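Local coordinates for protein AMP-dependent synthetase and ligase (Xenorhabdus doucetiae, PDB 6QSR) that probably acts as the ApeI partner of a hot-dog-fold dehydratase heterocomplex in the type II polyketide synthase pathway that makes aryl polyene pigments, at residues Q36-V48 with F70-L82. Sequence-based numbering, arbitrary orientation.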
loop_
_atom_site.group_PDB
_atom_site.type_symbol
_atom_site.label_atom_id
_atom_site.label_comp_id
_atom_site.label_asym_id
_atom_site.label_seq_id
_atom_site.Cartn_x
_atom_site.Cartn_y
_atom_site.Cartn_z
ATOM N N GLN A 36 -16.601 5.416 0.004
ATOM C CA GLN A 36 -16.325 4.723 -1.259
ATOM C C GLN A 36 -15.394 3.548 -0.996
ATOM O O GLN A 36 -14.273 3.777 -0.515
ATOM C CB GLN A 36 -15.623 5.657 -2.253
ATOM C CG GLN A 36 -15.084 4.966 -3.512
ATOM C CD GLN A 36 -16.173 4.508 -4.462
ATOM O OE1 GLN A 36 -17.084 5.268 -4.777
ATOM N NE2 GLN A 36 -16.067 3.273 -4.944
ATOM N N PRO A 37 -15.825 2.305 -1.299
ATOM C CA PRO A 37 -14.816 1.232 -1.272
ATOM C C PRO A 37 -13.797 1.395 -2.405
ATOM O O PRO A 37 -14.176 1.518 -3.564
ATOM C CB PRO A 37 -15.640 -0.057 -1.419
ATOM C CG PRO A 37 -16.965 0.372 -1.951
ATOM C CD PRO A 37 -17.191 1.768 -1.448
ATOM N N LEU A 38 -12.515 1.442 -2.049
ATOM C CA LEU A 38 -11.431 1.520 -3.025
ATOM C C LEU A 38 -10.412 0.458 -2.689
ATOM O O LEU A 38 -10.105 0.254 -1.514
ATOM C CB LEU A 38 -10.736 2.879 -2.966
ATOM C CG LEU A 38 -11.518 4.092 -3.455
ATOM C CD1 LEU A 38 -10.736 5.357 -3.132
ATOM C CD2 LEU A 38 -11.796 3.986 -4.949
ATOM N N LEU A 39 -9.868 -0.193 -3.713
ATOM C CA LEU A 39 -8.853 -1.220 -3.505
ATOM C C LEU A 39 -7.523 -0.532 -3.163
ATOM O O LEU A 39 -7.035 0.272 -3.966
ATOM C CB LEU A 39 -8.710 -2.079 -4.764
ATOM C CG LEU A 39 -7.831 -3.329 -4.657
ATOM C CD1 LEU A 39 -8.463 -4.370 -3.750
ATOM C CD2 LEU A 39 -7.566 -3.915 -6.032
ATOM N N PRO A 40 -6.944 -0.818 -1.966
ATOM C CA PRO A 40 -5.643 -0.235 -1.633
ATOM C C PRO A 40 -4.537 -0.616 -2.624
ATOM O O PRO A 40 -4.543 -1.735 -3.163
ATOM C CB PRO A 40 -5.323 -0.830 -0.250
ATOM C CG PRO A 40 -6.632 -1.255 0.313
ATOM C CD PRO A 40 -7.451 -1.667 -0.868
ATOM N N GLY A 41 -3.607 0.312 -2.837
ATOM C CA GLY A 41 -2.413 0.089 -3.669
ATOM C C GLY A 41 -1.591 -1.108 -3.216
ATOM O O GLY A 41 -1.090 -1.879 -4.042
ATOM N N VAL A 42 -1.463 -1.268 -1.902
ATOM C CA VAL A 42 -0.754 -2.414 -1.324
ATOM C C VAL A 42 -1.370 -3.785 -1.651
ATOM O O VAL A 42 -0.644 -4.767 -1.751
ATOM C CB VAL A 42 -0.574 -2.249 0.202
ATOM C CG1 VAL A 42 -1.884 -2.463 0.964
ATOM C CG2 VAL A 42 0.514 -3.173 0.730
ATOM N N ALA A 43 -2.692 -3.852 -1.803
ATOM C CA ALA A 43 -3.362 -5.105 -2.159
ATOM C C ALA A 43 -2.979 -5.556 -3.562
ATOM O O ALA A 43 -2.796 -6.753 -3.806
ATOM C CB ALA A 43 -4.871 -4.966 -2.035
ATOM N N GLN A 44 -2.835 -4.584 -4.462
ATOM C CA GLN A 44 -2.399 -4.830 -5.837
ATOM C C GLN A 44 -0.963 -5.370 -5.873
ATOM O O GLN A 44 -0.654 -6.272 -6.658
ATOM C CB GLN A 44 -2.528 -3.553 -6.681
ATOM C CG GLN A 44 -3.967 -3.048 -6.823
ATOM C CD GLN A 44 -4.047 -1.697 -7.516
ATOM O OE1 GLN A 44 -3.523 -1.520 -8.613
ATOM N NE2 GLN A 44 -4.709 -0.733 -6.875
ATOM N N ILE A 45 -0.116 -4.855 -4.994
ATOM C CA ILE A 45 1.261 -5.362 -4.845
ATOM C C ILE A 45 1.238 -6.764 -4.215
ATOM O O ILE A 45 1.975 -7.664 -4.662
ATOM C CB ILE A 45 2.139 -4.380 -4.047
ATOM C CG1 ILE A 45 2.297 -3.074 -4.837
ATOM C CG2 ILE A 45 3.524 -4.965 -3.778
ATOM C CD1 ILE A 45 2.608 -1.878 -3.983
ATOM N N ASP A 46 0.373 -6.943 -3.212
ATOM C CA ASP A 46 0.231 -8.215 -2.495
ATOM C C ASP A 46 -0.054 -9.382 -3.457
ATOM O O ASP A 46 0.603 -10.410 -3.382
ATOM C CB ASP A 46 -0.844 -8.100 -1.400
ATOM C CG ASP A 46 -0.808 -9.253 -0.406
ATOM O OD1 ASP A 46 0.161 -9.354 0.372
ATOM O OD2 ASP A 46 -1.760 -10.050 -0.383
ATOM N N TRP A 47 -0.990 -9.196 -4.393
ATOM C CA TRP A 47 -1.356 -10.251 -5.343
ATOM C C TRP A 47 -0.269 -10.503 -6.393
ATOM O O TRP A 47 0.001 -11.648 -6.740
ATOM C CB TRP A 47 -2.694 -9.937 -6.027
ATOM C CG TRP A 47 -3.813 -9.679 -5.064
ATOM C CD1 TRP A 47 -3.932 -10.151 -3.783
ATOM C CD2 TRP A 47 -4.983 -8.893 -5.312
ATOM N NE1 TRP A 47 -5.096 -9.684 -3.211
ATOM C CE2 TRP A 47 -5.764 -8.918 -4.131
ATOM C CE3 TRP A 47 -5.446 -8.162 -6.414
ATOM C CZ2 TRP A 47 -6.990 -8.240 -4.024
ATOM C CZ3 TRP A 47 -6.667 -7.480 -6.303
ATOM C CH2 TRP A 47 -7.415 -7.524 -5.115
ATOM N N VAL A 48 0.364 -9.443 -6.878
ATOM C CA VAL A 48 1.548 -9.581 -7.731
ATOM C C VAL A 48 2.573 -10.504 -7.068
ATOM O O VAL A 48 3.056 -11.452 -7.688
ATOM C CB VAL A 48 2.156 -8.212 -8.110
ATOM C CG1 VAL A 48 3.552 -8.364 -8.707
ATOM C CG2 VAL A 48 1.250 -7.505 -9.108
ATOM N N PHE A 70 -0.164 4.149 -9.535
ATOM C CA PHE A 70 -1.576 3.829 -9.449
ATOM C C PHE A 70 -2.293 4.974 -10.133
ATOM O O PHE A 70 -2.379 6.080 -9.588
ATOM C CB PHE A 70 -1.999 3.704 -7.990
ATOM C CG PHE A 70 -1.237 2.661 -7.230
ATOM C CD1 PHE A 70 -0.222 3.019 -6.342
ATOM C CD2 PHE A 70 -1.519 1.315 -7.419
ATOM C CE1 PHE A 70 0.472 2.048 -5.641
ATOM C CE2 PHE A 70 -0.823 0.340 -6.727
ATOM C CZ PHE A 70 0.176 0.708 -5.833
ATOM N N GLN A 71 -2.794 4.715 -11.334
ATOM C CA GLN A 71 -3.304 5.781 -12.199
ATOM C C GLN A 71 -4.819 5.775 -12.425
ATOM O O GLN A 71 -5.322 6.658 -13.116
ATOM C CB GLN A 71 -2.544 5.780 -13.533
ATOM C CG GLN A 71 -2.860 4.638 -14.485
ATOM C CD GLN A 71 -1.750 4.397 -15.497
ATOM O OE1 GLN A 71 -0.705 3.830 -15.168
ATOM N NE2 GLN A 71 -1.972 4.821 -16.736
ATOM N N PHE A 72 -5.539 4.809 -11.842
ATOM C CA PHE A 72 -7.009 4.775 -11.902
ATOM C C PHE A 72 -7.562 4.042 -10.675
ATOM O O PHE A 72 -7.051 2.973 -10.337
ATOM C CB PHE A 72 -7.468 4.069 -13.187
ATOM C CG PHE A 72 -8.900 4.347 -13.561
ATOM C CD1 PHE A 72 -9.919 3.470 -13.192
ATOM C CD2 PHE A 72 -9.233 5.489 -14.289
ATOM C CE1 PHE A 72 -11.246 3.728 -13.543
ATOM C CE2 PHE A 72 -10.556 5.748 -14.642
ATOM C CZ PHE A 72 -11.563 4.866 -14.265
ATOM N N PRO A 73 -8.606 4.596 -10.011
ATOM C CA PRO A 73 -9.132 3.908 -8.825
ATOM C C PRO A 73 -9.915 2.643 -9.164
ATOM O O PRO A 73 -10.633 2.605 -10.175
ATOM C CB PRO A 73 -10.057 4.941 -8.175
ATOM C CG PRO A 73 -10.380 5.937 -9.235
ATOM C CD PRO A 73 -9.417 5.778 -10.374
ATOM N N LEU A 74 -9.764 1.628 -8.319
ATOM C CA LEU A 74 -10.436 0.348 -8.487
ATOM C C LEU A 74 -11.416 0.139 -7.346
ATOM O O LEU A 74 -11.123 0.470 -6.201
ATOM C CB LEU A 74 -9.407 -0.783 -8.521
ATOM C CG LEU A 74 -8.417 -0.697 -9.693
ATOM C CD1 LEU A 74 -7.364 -1.782 -9.591
ATOM C CD2 LEU A 74 -9.145 -0.800 -11.024
ATOM N N GLN A 75 -12.583 -0.406 -7.678
ATOM C CA GLN A 75 -13.685 -0.574 -6.728
ATOM C C GLN A 75 -14.367 -1.927 -6.930
ATOM O O GLN A 75 -14.124 -2.599 -7.938
ATOM C CB GLN A 75 -14.695 0.573 -6.885
ATOM C CG GLN A 75 -15.401 0.645 -8.229
ATOM C CD GLN A 75 -16.482 1.714 -8.266
ATOM O OE1 GLN A 75 -17.094 2.041 -7.247
ATOM N NE2 GLN A 75 -16.726 2.258 -9.450
ATOM N N PRO A 76 -15.238 -2.337 -5.982
ATOM C CA PRO A 76 -15.912 -3.616 -6.169
ATOM C C PRO A 76 -16.770 -3.651 -7.435
ATOM O O PRO A 76 -17.319 -2.617 -7.838
ATOM C CB PRO A 76 -16.785 -3.748 -4.918
ATOM C CG PRO A 76 -16.145 -2.874 -3.907
ATOM C CD PRO A 76 -15.554 -1.737 -4.674
ATOM N N GLY A 77 -16.842 -4.829 -8.054
ATOM C CA GLY A 77 -17.503 -5.007 -9.337
ATOM C C GLY A 77 -16.561 -4.953 -10.527
ATOM O O GLY A 77 -16.919 -5.437 -11.603
ATOM N N ASN A 78 -15.368 -4.372 -10.350
ATOM C CA ASN A 78 -14.374 -4.314 -11.422
ATOM C C ASN A 78 -13.770 -5.689 -11.685
ATOM O O ASN A 78 -13.588 -6.496 -10.766
ATOM C CB ASN A 78 -13.234 -3.341 -11.103
ATOM C CG ASN A 78 -13.664 -1.879 -11.079
ATOM O OD1 ASN A 78 -12.937 -1.040 -10.554
ATOM N ND2 ASN A 78 -14.827 -1.564 -11.647
ATOM N N THR A 79 -13.489 -5.937 -12.959
ATOM C CA THR A 79 -12.717 -7.084 -13.398
ATOM C C THR A 79 -11.374 -6.529 -13.849
ATOM O O THR A 79 -11.318 -5.519 -14.561
ATOM C CB THR A 79 -13.427 -7.835 -14.538
ATOM O OG1 THR A 79 -14.671 -8.345 -14.052
ATOM C CG2 THR A 79 -12.587 -9.008 -15.040
ATOM N N LEU A 80 -10.306 -7.177 -13.393
ATOM C CA LEU A 80 -8.940 -6.771 -13.675
ATOM C C LEU A 80 -8.253 -7.826 -14.522
ATOM O O LEU A 80 -8.517 -9.023 -14.365
ATOM C CB LEU A 80 -8.156 -6.616 -12.364
ATOM C CG LEU A 80 -8.790 -5.805 -11.233
ATOM C CD1 LEU A 80 -7.845 -5.717 -10.043
ATOM C CD2 LEU A 80 -9.171 -4.414 -11.715
ATOM N N LEU A 81 -7.367 -7.378 -15.409
ATOM C CA LEU A 81 -6.432 -8.257 -16.089
ATOM C C LEU A 81 -5.042 -7.905 -15.572
ATOM O O LEU A 81 -4.572 -6.783 -15.766
ATOM C CB LEU A 81 -6.508 -8.072 -17.609
ATOM C CG LEU A 81 -7.865 -8.365 -18.261
ATOM C CD1 LEU A 81 -7.825 -8.061 -19.755
ATOM C CD2 LEU A 81 -8.278 -9.810 -18.020
ATOM N N LEU A 82 -4.413 -8.861 -14.896
ATOM C CA LEU A 82 -3.078 -8.690 -14.308
ATOM C C LEU A 82 -2.044 -9.406 -15.159
ATOM O O LEU A 82 -2.124 -10.614 -15.316
ATOM C CB LEU A 82 -3.057 -9.264 -12.891
ATOM C CG LEU A 82 -1.711 -9.326 -12.161
ATOM C CD1 LEU A 82 -1.017 -7.973 -12.161
ATOM C CD2 LEU A 82 -1.927 -9.843 -10.749
HETATM O O HOH W 1 -7.845 1.670 -6.194
#
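Leu39 N donates to Leu74 O at 2.9 Å, nearly straight (166° at the hydrogen), and a water bridges the same two residues, donating a hydrogen bond to Leu39 O and accepting one from Leu74 N. In the second direct bond Gln36 NE2 reaches Gln75 OE1 (2.8 Å) from above its carbonyl plane. The same NE2 also donates to Pro37 O (2.9 Å), and the two bonds together set the turn of the Gln36 amide.

At the start of the helix, Gly41 CA makes a CH-pi contact over one face of Phe70, 3.8 Å from the ring centroid and 29° off the normal. The Gln44 chain, extended beyond CG (chi2 173°), carries its amide past Phe70, steeply inclined to the ring, with OE1 in plane at the edge, 3.7 Å from Phe70 CD2. That oxygen is hydrogen-bonded to Ser111.

Apolar contacts finish the interface: the Pro37 and Pro76 rings cross at about a right angle, Leu39 CB meets Leu74 CB, and Val48 CG2 touches Leu82 CD1 at 3.8 Å. Val48 on Leu82 and Trp47 on Leu80 join helix 41-56 to strand 79-87, the packing of a central helix on a curved antiparallel sheet that defines the hot-dog fold.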